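Local coordinates for protein prolyl oligopeptidase (Novosphingobium capsulatum, PDB 1YR2) that probably hydrolyses oligopeptides on the carboxyl side of proline, and to a lesser extent alanine, as a serine endopeptidase of the S9A family, at residues W188-F193 against A203-W208; P267-G272 against S286-D291. All coordinates share one frame; numbering follows the deposited sequence.

Interaction 1. Residues W188-F193 against A203-W208; sequences WRTVKF and ADELKW
Two indoles meet as a T-shaped pair: CE3, at the edge of Trp208, sits over the centre of one face of Trp188, with ring planes at 85° and six-membered centroids 5.1 Å apart. Lys210 adds a cation-pi contact to Trp188. The Phe193 ring instead offers its edge, where CD1 lies 3.6 Å from Asp204 O, in the ring plane, with Leu206 CD1 near the same rim. These rings flank the last two strands of a four-stranded antiparallel blade of the beta-propeller. Val191 and Leu206 form an antiparallel hydrogen-bonded pair between them: Val191 N to Leu206 O and Leu206 N to Val191 O both measure 2.9 Å. To either side of this pair a single water fills the wider step: one accepts from Trp208 N and donates to Arg189 O, the other joins Phe193 N to Asp204 O. An alanine at Trp188 would lose the face on which Trp208 rests and would probably leave that second indole less firmly placed where the chain turns a corner. On the face bearing Lys192 and Glu205, Lys207 bends at chi2 (-60°), which carries its amine back over the neighbouring strand, where NZ donates to Thr190 OG1 at 2.8 Å.

Interaction 2. Residues P267-G272 against S286-D291; sequences PKRGHG and SSEGTD
Arg269 stands at the mouth of a beta hairpin, strands 270-275 and 281-287, which opens a blade of the beta-propeller. Its CG is anti to the backbone N (chi1 -158°); CB lies 4.2 Å from Glu288 OE1, and the chain beyond it bends at chi2 and chi3. CG passes 4.1 Å from Ser286 CB; CD then lies 3.6 Å from Ser287 O, so the aliphatic part is laid along the backbone of the opposing strand. The turn delivers NE to Glu288 OE1 in a salt bridge, 3.0 Å long and nearly straight at 171°. OE1 lies in the guanidinium plane and receives the proton on its anti lone pair, while NH2 adds only a weak bond to the same oxygen. The two charged groups are twisted 41° apart, consistent with a one-oxygen grip. The other oxygen, OE2, rests 3.8 Å from Lys268 CB, so the carboxylate also packs on the loop just before Arg269. Beside this bridge the strands are joined through Gly270 and Ser287: Gly270 N reaches Ser287 O at 2.8 Å, nearly along the C=O axis, and Ser287 N returns to Gly270 O at 3.1 Å. On the other face, His271 is held at both nitrogens, NE2 by Thr263 OG1 and ND1 by Ser286 OG, which lies in the ring plane only 2.6 Å away.

How the interactions relate
Interactions 1 and 2 belong to two different blades of the same propeller, their centres 22 Å apart and their nearest atoms about 10 Å apart, with no direct touch. Interaction 1 joins the final two strands of its blade, interaction 2 the first two of another. The blade between them, residues 215-261, meets both: Leu222 and Tyr224 pack on side chains of interaction 1, whereas Ser225, Gln243 and Phe261 hold His271 of interaction 2. Both contacts lie within the propeller, whereas in this family the catalytic triad belongs to the separate alpha/beta-hydrolase domain that the propeller covers.

Interaction 1. Residues W188-F193 against A203-W208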
loop_
_atom_site.group_PDB
_atom_site.type_symbol
_atom_site.label_atom_id
_atom_site.label_comp_id
_atom_site.label_asym_id
_atom_site.label_seq_id
_atom_site.Cartn_x
_atom_site.Cartn_y
_atom_site.Cartn_z
ATOM N N TRP A 188 20.427 -9.522 12.485
ATOM C CA TRP A 188 21.735 -9.900 11.945
ATOM C C TRP A 188 21.508 -10.632 10.604
ATOM O O TRP A 188 20.469 -11.263 10.410
ATOM C CB TRP A 188 22.472 -10.837 12.894
ATOM C CG TRP A 188 22.976 -10.206 14.206
ATOM C CD1 TRP A 188 22.614 -10.556 15.499
ATOM C CD2 TRP A 188 23.945 -9.159 14.337
ATOM N NE1 TRP A 188 23.288 -9.766 16.405
ATOM C CE2 TRP A 188 24.119 -8.908 15.726
ATOM C CE3 TRP A 188 24.696 -8.398 13.414
ATOM C CZ2 TRP A 188 24.994 -7.918 16.207
ATOM C CZ3 TRP A 188 25.571 -7.445 13.879
ATOM C CH2 TRP A 188 25.726 -7.212 15.282
ATOM N N ARG A 189 22.497 -10.581 9.718
ATOM C CA ARG A 189 22.462 -11.293 8.468
ATOM C C ARG A 189 23.778 -11.999 8.259
ATOM O O ARG A 189 24.832 -11.614 8.824
ATOM C CB ARG A 189 22.238 -10.328 7.333
ATOM C CG ARG A 189 20.897 -9.664 7.335
ATOM C CD ARG A 189 19.707 -10.587 7.067
ATOM N NE ARG A 189 18.467 -9.829 7.047
ATOM C CZ ARG A 189 17.715 -9.595 8.113
ATOM N NH1 ARG A 189 18.066 -10.024 9.304
ATOM N NH2 ARG A 189 16.619 -8.890 7.992
ATOM N N THR A 190 23.741 -13.055 7.468
ATOM C CA THR A 190 24.953 -13.698 6.994
ATOM C C THR A 190 24.926 -13.479 5.501
ATOM O O THR A 190 23.906 -13.776 4.875
ATOM C CB THR A 190 24.951 -15.181 7.246
ATOM O OG1 THR A 190 24.875 -15.441 8.665
ATOM C CG2 THR A 190 26.302 -15.845 6.705
ATOM N N VAL A 191 26.003 -12.948 4.915
ATOM C CA VAL A 191 26.060 -12.816 3.465
ATOM C C VAL A 191 26.807 -13.988 2.874
ATOM O O VAL A 191 27.856 -14.317 3.328
ATOM C CB VAL A 191 26.708 -11.520 3.048
ATOM C CG1 VAL A 191 26.822 -11.438 1.542
ATOM C CG2 VAL A 191 25.868 -10.319 3.586
ATOM N N LYS A 192 26.224 -14.641 1.884
ATOM C CA LYS A 192 26.780 -15.852 1.260
ATOM C C LYS A 192 26.844 -15.565 -0.248
ATOM O O LYS A 192 26.303 -14.575 -0.745
ATOM C CB LYS A 192 25.852 -17.032 1.503
ATOM C CG LYS A 192 25.798 -17.470 2.940
ATOM C CD LYS A 192 24.934 -18.684 3.146
ATOM C CE LYS A 192 24.675 -18.861 4.627
ATOM N NZ LYS A 192 24.038 -20.156 4.946
ATOM N N PHE A 193 27.476 -16.457 -0.976
ATOM C CA PHE A 193 27.688 -16.266 -2.398
ATOM C C PHE A 193 27.446 -17.611 -3.114
ATOM O O PHE A 193 27.776 -18.691 -2.613
ATOM C CB PHE A 193 29.127 -15.776 -2.656
ATOM C CG PHE A 193 29.498 -14.473 -1.974
ATOM C CD1 PHE A 193 29.922 -14.442 -0.650
ATOM C CD2 PHE A 193 29.441 -13.257 -2.683
ATOM C CE1 PHE A 193 30.235 -13.253 -0.035
ATOM C CE2 PHE A 193 29.798 -12.075 -2.102
ATOM C CZ PHE A 193 30.192 -12.038 -0.788
ATOM N N ALA A 203 32.687 -20.434 -0.721
ATOM C CA ALA A 203 33.039 -20.695 0.658
ATOM C C ALA A 203 32.717 -19.468 1.491
ATOM O O ALA A 203 32.382 -19.601 2.674
ATOM C CB ALA A 203 34.540 -21.032 0.770
ATOM N N ASP A 204 32.839 -18.286 0.874
ATOM C CA ASP A 204 32.837 -16.981 1.592
ATOM C C ASP A 204 31.539 -16.785 2.316
ATOM O O ASP A 204 30.437 -17.039 1.743
ATOM C CB ASP A 204 32.973 -15.778 0.647
ATOM C CG ASP A 204 34.176 -15.865 -0.281
ATOM O OD1 ASP A 204 34.341 -16.906 -1.009
ATOM O OD2 ASP A 204 34.988 -14.912 -0.361
ATOM N N GLU A 205 31.658 -16.369 3.575
ATOM C CA GLU A 205 30.514 -15.958 4.341
ATOM C C GLU A 205 30.913 -14.764 5.155
ATOM O O GLU A 205 32.030 -14.710 5.742
ATOM C CB GLU A 205 29.977 -17.047 5.257
ATOM C CG GLU A 205 29.549 -18.354 4.603
ATOM C CD GLU A 205 28.760 -19.222 5.569
ATOM O OE1 GLU A 205 28.808 -18.956 6.790
ATOM O OE2 GLU A 205 28.083 -20.155 5.108
ATOM N N LEU A 206 30.006 -13.799 5.225
ATOM C CA LEU A 206 30.252 -12.580 5.966
ATOM C C LEU A 206 29.288 -12.593 7.138
ATOM O O LEU A 206 28.056 -12.753 6.949
ATOM C CB LEU A 206 30.032 -11.325 5.100
ATOM C CG LEU A 206 30.874 -11.235 3.810
ATOM C CD1 LEU A 206 30.472 -10.026 3.053
ATOM C CD2 LEU A 206 32.356 -11.159 4.063
ATOM N N LYS A 207 29.848 -12.431 8.344
ATOM C CA LYS A 207 29.078 -12.393 9.579
ATOM C C LYS A 207 29.027 -10.961 10.115
ATOM O O LYS A 207 29.787 -10.082 9.699
ATOM C CB LYS A 207 29.678 -13.369 10.638
ATOM C CG LYS A 207 29.623 -14.852 10.257
ATOM C CD LYS A 207 28.191 -15.295 10.043
ATOM C CE LYS A 207 28.004 -16.823 9.988
ATOM N NZ LYS A 207 26.534 -17.121 10.091
ATOM N N TRP A 208 28.045 -10.745 10.988
ATOM C CA TRP A 208 27.779 -9.483 11.700
ATOM C C TRP A 208 27.318 -8.371 10.800
ATOM O O TRP A 208 27.488 -7.187 11.085
ATOM C CB TRP A 208 28.961 -9.059 12.566
ATOM C CG TRP A 208 29.470 -10.205 13.337
ATOM C CD1 TRP A 208 30.666 -10.849 13.153
ATOM C CD2 TRP A 208 28.774 -10.923 14.356
ATOM N NE1 TRP A 208 30.771 -11.898 14.032
ATOM C CE2 TRP A 208 29.627 -11.971 14.786
ATOM C CE3 TRP A 208 27.522 -10.770 14.980
ATOM C CZ2 TRP A 208 29.260 -12.879 15.789
ATOM C CZ3 TRP A 208 27.151 -11.670 15.988
ATOM C CH2 TRP A 208 28.023 -12.711 16.384
HETATM O O HOH W 1 25.756 -12.798 11.377
HETATM O O HOH W 2 28.628 -18.611 0.450
#

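Interaction 2. Residues P267-G272 against S286-D291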
loop_
_atom_site.group_PDB
_atom_site.type_symbol
_atom_site.label_atom_id
_atom_site.label_comp_id
_atom_site.label_asym_id
_atom_site.label_seq_id
_atom_site.Cartn_x
_atom_site.Cartn_y
_atom_site.Cartn_z
ATOM N N PRO A 267 28.121 7.883 16.874
ATOM C CA PRO A 267 27.854 6.457 17.057
ATOM C C PRO A 267 26.495 5.967 16.606
ATOM O O PRO A 267 26.393 4.779 16.326
ATOM C CB PRO A 267 27.991 6.261 18.564
ATOM C CG PRO A 267 27.679 7.608 19.166
ATOM C CD PRO A 267 28.215 8.603 18.156
ATOM N N LYS A 268 25.481 6.826 16.595
ATOM C CA LYS A 268 24.127 6.432 16.199
ATOM C C LYS A 268 23.883 6.537 14.688
ATOM O O LYS A 268 22.850 6.120 14.176
ATOM C CB LYS A 268 23.097 7.268 16.936
ATOM C CG LYS A 268 23.234 7.230 18.420
ATOM C CD LYS A 268 22.079 7.889 19.140
ATOM C CE LYS A 268 22.217 7.684 20.625
ATOM N NZ LYS A 268 20.929 7.213 21.241
ATOM N N ARG A 269 24.862 7.070 13.965
ATOM C CA ARG A 269 24.759 7.208 12.504
ATOM C C ARG A 269 24.901 5.842 11.821
ATOM O O ARG A 269 25.831 5.087 12.121
ATOM C CB ARG A 269 25.889 8.131 12.048
ATOM C CG ARG A 269 25.734 8.822 10.768
ATOM C CD ARG A 269 24.520 9.753 10.677
ATOM N NE ARG A 269 24.511 10.814 11.649
ATOM C CZ ARG A 269 24.969 12.033 11.451
ATOM N NH1 ARG A 269 25.533 12.377 10.311
ATOM N NH2 ARG A 269 24.845 12.934 12.396
ATOM N N GLY A 270 23.945 5.518 10.950
ATOM C CA GLY A 270 23.966 4.350 10.098
ATOM C C GLY A 270 24.491 4.692 8.705
ATOM O O GLY A 270 24.369 5.839 8.259
ATOM N N HIS A 271 25.057 3.721 7.995
ATOM C CA HIS A 271 25.734 3.997 6.727
ATOM C C HIS A 271 25.458 2.834 5.804
ATOM O O HIS A 271 25.642 1.642 6.191
ATOM C CB HIS A 271 27.238 4.059 6.904
ATOM C CG HIS A 271 27.696 5.066 7.912
ATOM N ND1 HIS A 271 27.570 6.416 7.706
ATOM C CD2 HIS A 271 28.269 4.922 9.128
ATOM C CE1 HIS A 271 28.037 7.062 8.752
ATOM N NE2 HIS A 271 28.493 6.179 9.616
ATOM N N GLY A 272 24.948 3.175 4.621
ATOM C CA GLY A 272 24.703 2.178 3.571
ATOM C C GLY A 272 25.510 2.591 2.333
ATOM O O GLY A 272 25.674 3.799 2.033
ATOM N N SER A 286 23.881 8.093 4.742
ATOM C CA SER A 286 23.931 7.957 6.176
ATOM C C SER A 286 22.773 8.714 6.840
ATOM O O SER A 286 22.439 9.851 6.473
ATOM C CB SER A 286 25.273 8.490 6.717
ATOM O OG SER A 286 26.373 7.949 6.017
ATOM N N SER A 287 22.193 8.075 7.840
ATOM C CA SER A 287 21.082 8.659 8.584
ATOM C C SER A 287 21.112 8.238 10.034
ATOM O O SER A 287 21.873 7.355 10.429
ATOM C CB SER A 287 19.753 8.253 7.932
ATOM O OG SER A 287 19.546 6.838 8.020
ATOM N N GLU A 288 20.229 8.850 10.818
ATOM C CA GLU A 288 20.127 8.572 12.214
ATOM C C GLU A 288 18.680 8.754 12.602
ATOM O O GLU A 288 18.126 9.802 12.312
ATOM C CB GLU A 288 20.992 9.619 12.917
ATOM C CG GLU A 288 21.204 9.360 14.343
ATOM C CD GLU A 288 22.222 10.296 14.949
ATOM O OE1 GLU A 288 23.319 10.525 14.338
ATOM O OE2 GLU A 288 21.911 10.769 16.056
ATOM N N GLY A 289 18.062 7.748 13.200
ATOM C CA GLY A 289 16.792 7.941 13.914
ATOM C C GLY A 289 15.514 8.329 13.148
ATOM O O GLY A 289 14.887 9.359 13.471
ATOM N N THR A 290 15.091 7.506 12.183
ATOM C CA THR A 290 13.794 7.677 11.410
ATOM C C THR A 290 13.388 9.051 10.782
ATOM O O THR A 290 12.413 9.086 10.028
ATOM C CB THR A 290 12.527 7.161 12.207
ATOM O OG1 THR A 290 12.129 8.146 13.175
ATOM C CG2 THR A 290 12.811 5.891 13.017
ATOM N N ASP A 291 14.053 10.169 11.064
ATOM C CA ASP A 291 13.785 11.378 10.260
ATOM C C ASP A 291 14.281 11.082 8.830
ATOM O O ASP A 291 15.375 10.533 8.661
ATOM C CB ASP A 291 14.491 12.616 10.810
ATOM C CG ASP A 291 14.720 12.519 12.312
ATOM O OD1 ASP A 291 15.771 11.900 12.732
ATOM O OD2 ASP A 291 13.873 13.002 13.125
#